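Local coordinates for light harvesting complex 1 Protein W (Rhodopseudomonas palustris, PDB 6Z5S) that probably interrupts the light-harvesting 1 ring around the photosynthetic reaction centre, leaving a gap through which quinones could pass, at residues 18-23 and 89-94. Numbering follows the deposited sequence.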
ATOM      1  N   VAL A  18       0.523  34.333  43.534  1.00 85.06           N
ATOM      2  CA  VAL A  18       0.511  35.427  42.567  1.00 85.06           C
ATOM      3  C   VAL A  18      -0.469  35.143  41.434  1.00 85.06           C
ATOM      4  O   VAL A  18      -1.123  36.064  40.925  1.00 85.06           O
ATOM      5  CB  VAL A  18       1.928  35.706  42.036  1.00 85.06           C
ATOM      6  CG1 VAL A  18       2.830  36.171  43.161  1.00 85.06           C
ATOM      7  CG2 VAL A  18       2.502  34.475  41.373  1.00 85.06           C
ATOM      8  N   ALA A  19      -0.613  33.878  41.036  1.00 85.93           N
ATOM      9  CA  ALA A  19      -1.577  33.542  40.000  1.00 85.93           C
ATOM     10  C   ALA A  19      -3.000  33.771  40.482  1.00 85.93           C
ATOM     11  O   ALA A  19      -3.833  34.286  39.734  1.00 85.93           O
ATOM     12  CB  ALA A  19      -1.385  32.098  39.547  1.00 85.93           C
ATOM     13  N   ARG A  20      -3.292  33.421  41.736  1.00 86.98           N
ATOM     14  CA  ARG A  20      -4.605  33.713  42.299  1.00 86.98           C
ATOM     15  C   ARG A  20      -4.845  35.213  42.382  1.00 86.98           C
ATOM     16  O   ARG A  20      -5.946  35.694  42.083  1.00 86.98           O
ATOM     17  CB  ARG A  20      -4.728  33.072  43.681  1.00 86.98           C
ATOM     18  CG  ARG A  20      -6.070  33.272  44.365  1.00 86.98           C
ATOM     19  CD  ARG A  20      -7.080  32.249  43.888  1.00 86.98           C
ATOM     20  NE  ARG A  20      -7.559  32.565  42.548  1.00 86.98           N
ATOM     21  CZ  ARG A  20      -8.404  31.810  41.861  1.00 86.98           C
ATOM     22  NH1 ARG A  20      -8.870  30.690  42.392  1.00 86.98           N
ATOM     23  NH2 ARG A  20      -8.786  32.184  40.646  1.00 86.98           N
ATOM     24  N   VAL A  21      -3.821  35.970  42.777  1.00 82.95           N
ATOM     25  CA  VAL A  21      -3.957  37.419  42.882  1.00 82.95           C
ATOM     26  C   VAL A  21      -4.333  38.011  41.532  1.00 82.95           C
ATOM     27  O   VAL A  21      -5.356  38.690  41.393  1.00 82.95           O
ATOM     28  CB  VAL A  21      -2.663  38.045  43.426  1.00 82.95           C
ATOM     29  CG1 VAL A  21      -2.619  39.521  43.099  1.00 82.95           C
ATOM     30  CG2 VAL A  21      -2.565  37.836  44.921  1.00 82.95           C
ATOM     31  N   LEU A  22      -3.516  37.752  40.511  1.00 85.66           N
ATOM     32  CA  LEU A  22      -3.809  38.335  39.208  1.00 85.66           C
ATOM     33  C   LEU A  22      -4.995  37.677  38.520  1.00 85.66           C
ATOM     34  O   LEU A  22      -5.518  38.243  37.557  1.00 85.66           O
ATOM     35  CB  LEU A  22      -2.570  38.294  38.310  1.00 85.66           C
ATOM     36  CG  LEU A  22      -1.860  36.981  37.987  1.00 85.66           C
ATOM     37  CD1 LEU A  22      -2.525  36.272  36.833  1.00 85.66           C
ATOM     38  CD2 LEU A  22      -0.393  37.245  37.677  1.00 85.66           C
ATOM     39  N   ALA A  23      -5.442  36.511  38.986  1.00 86.17           N
ATOM     40  CA  ALA A  23      -6.684  35.943  38.485  1.00 86.17           C
ATOM     41  C   ALA A  23      -7.884  36.679  39.051  1.00 86.17           C
ATOM     42  O   ALA A  23      -8.893  36.852  38.364  1.00 86.17           O
ATOM     43  CB  ALA A  23      -6.756  34.460  38.830  1.00 86.17           C
ATOM     44  N   PHE A  89      -3.805  29.981  37.619  1.00 88.35           N
ATOM     45  CA  PHE A  89      -4.513  31.152  37.116  1.00 88.35           C
ATOM     46  C   PHE A  89      -5.839  30.774  36.477  1.00 88.35           C
ATOM     47  O   PHE A  89      -6.806  31.537  36.566  1.00 88.35           O
ATOM     48  CB  PHE A  89      -3.664  31.914  36.106  1.00 88.35           C
ATOM     49  CG  PHE A  89      -4.466  32.824  35.231  1.00 88.35           C
ATOM     50  CD1 PHE A  89      -4.872  34.055  35.690  1.00 88.35           C
ATOM     51  CD2 PHE A  89      -4.847  32.434  33.960  1.00 88.35           C
ATOM     52  CE1 PHE A  89      -5.621  34.887  34.903  1.00 88.35           C
ATOM     53  CE2 PHE A  89      -5.600  33.266  33.168  1.00 88.35           C
ATOM     54  CZ  PHE A  89      -5.986  34.494  33.641  1.00 88.35           C
ATOM     55  N   TRP A  90      -5.905  29.602  35.838  1.00 94.15           N
ATOM     56  CA  TRP A  90      -7.100  29.191  35.109  1.00 94.15           C
ATOM     57  C   TRP A  90      -8.361  29.290  35.948  1.00 94.15           C
ATOM     58  O   TRP A  90      -9.468  29.374  35.400  1.00 94.15           O
ATOM     59  CB  TRP A  90      -6.925  27.762  34.602  1.00 94.15           C
ATOM     60  CG  TRP A  90      -7.976  27.332  33.638  1.00 94.15           C
ATOM     61  CD1 TRP A  90      -8.657  26.154  33.655  1.00 94.15           C
ATOM     62  CD2 TRP A  90      -8.469  28.066  32.509  1.00 94.15           C
ATOM     63  NE1 TRP A  90      -9.545  26.106  32.610  1.00 94.15           N
ATOM     64  CE2 TRP A  90      -9.448  27.268  31.891  1.00 94.15           C
ATOM     65  CE3 TRP A  90      -8.175  29.319  31.959  1.00 94.15           C
ATOM     66  CZ2 TRP A  90     -10.138  27.681  30.754  1.00 94.15           C
ATOM     67  CZ3 TRP A  90      -8.862  29.728  30.834  1.00 94.15           C
ATOM     68  CH2 TRP A  90      -9.831  28.912  30.243  1.00 94.15           C
ATOM     69  N   PHE A  91      -8.223  29.306  37.269  1.00 93.01           N
ATOM     70  CA  PHE A  91      -9.375  29.541  38.118  1.00 93.01           C
ATOM     71  C   PHE A  91      -9.967  30.932  37.926  1.00 93.01           C
ATOM     72  O   PHE A  91     -11.097  31.163  38.358  1.00 93.01           O
ATOM     73  CB  PHE A  91      -8.983  29.301  39.566  1.00 93.01           C
ATOM     74  CG  PHE A  91      -8.841  27.855  39.914  1.00 93.01           C
ATOM     75  CD1 PHE A  91      -9.018  26.880  38.949  1.00 93.01           C
ATOM     76  CD2 PHE A  91      -8.544  27.465  41.204  1.00 93.01           C
ATOM     77  CE1 PHE A  91      -8.893  25.546  39.262  1.00 93.01           C
ATOM     78  CE2 PHE A  91      -8.421  26.130  41.525  1.00 93.01           C
ATOM     79  CZ  PHE A  91      -8.595  25.170  40.552  1.00 93.01           C
ATOM     80  N   PHE A  92      -9.252  31.851  37.273  1.00 95.54           N
ATOM     81  CA  PHE A  92      -9.861  33.110  36.854  1.00 95.54           C
ATOM     82  C   PHE A  92     -11.075  32.855  35.973  1.00 95.54           C
ATOM     83  O   PHE A  92     -12.203  33.215  36.322  1.00 95.54           O
ATOM     84  CB  PHE A  92      -8.844  33.971  36.104  1.00 95.54           C
ATOM     85  CG  PHE A  92      -9.469  35.009  35.211  1.00 95.54           C
ATOM     86  CD1 PHE A  92     -10.029  36.150  35.744  1.00 95.54           C
ATOM     87  CD2 PHE A  92      -9.493  34.848  33.841  1.00 95.54           C
ATOM     88  CE1 PHE A  92     -10.597  37.103  34.934  1.00 95.54           C
ATOM     89  CE2 PHE A  92     -10.069  35.802  33.029  1.00 95.54           C
ATOM     90  CZ  PHE A  92     -10.616  36.930  33.576  1.00 95.54           C
ATOM     91  N   ARG A  93     -10.855  32.239  34.811  1.00 99.01           N
ATOM     92  CA  ARG A  93     -11.976  31.893  33.950  1.00 99.01           C
ATOM     93  C   ARG A  93     -12.889  30.880  34.625  1.00 99.01           C
ATOM     94  O   ARG A  93     -14.099  30.877  34.379  1.00 99.01           O
ATOM     95  CB  ARG A  93     -11.463  31.373  32.603  1.00 99.01           C
ATOM     96  CG  ARG A  93     -12.537  30.867  31.643  1.00 99.01           C
ATOM     97  CD  ARG A  93     -13.460  31.978  31.150  1.00 99.01           C
ATOM     98  NE  ARG A  93     -12.778  32.956  30.306  1.00 99.01           N
ATOM     99  CZ  ARG A  93     -13.340  34.074  29.861  1.00 99.01           C
ATOM    100  NH1 ARG A  93     -12.651  34.913  29.100  1.00 99.01           N
ATOM    101  NH2 ARG A  93     -14.598  34.355  30.172  1.00 99.01           N
ATOM    102  N   ARG A  94     -12.339  30.040  35.502  1.00 99.06           N
ATOM    103  CA  ARG A  94     -13.181  29.125  36.260  1.00 99.06           C
ATOM    104  C   ARG A  94     -14.019  29.832  37.319  1.00 99.06           C
ATOM    105  O   ARG A  94     -14.812  29.169  37.996  1.00 99.06           O
ATOM    106  CB  ARG A  94     -12.324  28.045  36.911  1.00 99.06           C
ATOM    107  CG  ARG A  94     -11.805  27.012  35.932  1.00 99.06           C
ATOM    108  CD  ARG A  94     -12.920  26.113  35.441  1.00 99.06           C
ATOM    109  NE  ARG A  94     -12.647  25.607  34.101  1.00 99.06           N
ATOM    110  CZ  ARG A  94     -13.302  24.601  33.532  1.00 99.06           C
ATOM    111  NH1 ARG A  94     -14.269  23.980  34.191  1.00 99.06           N
ATOM    112  NH2 ARG A  94     -12.985  24.213  32.305  1.00 99.06           N
TER
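The carbonyl oxygen of A19 accepts the backbone N-H of A23, O to N 2.8 Å, and also faces F89 CD1 loosely, from the edge of the ring and near its plane. No hydrogen bond joins residues 18-23 to residues 89-94, so apolar side chains carry most of the contact. L22 has CG between its backbone N and carbonyl carbon (chi1 57°), and its CD1 meets F89 CD1 at 3.4 Å, the two side chains crossing at about a right angle. A23 CB touches both F89 CD1, at 3.7 Å, and F92 CB, at 3.5 Å, while A23 O lies at the edge of the F92 ring, near its plane and nearest to CD1. The contact joins the N-terminal helix to the end of the second predicted transmembrane helix, where F89 to F92 form a type I beta turn; S40 of helix 37-57 touches A19, L22 and F89. R20, bent at chi2 and chi3, brings its guanidinium to F91: NH2 is 3.1 Å from F91 CB, and NH1 lies in the ring plane at its edge, the two planes 35° apart. An alanine at R20 would probably leave F91 CB and this ring edge without the guanidinium. Beyond A23, F92 packs against A26 and Y32.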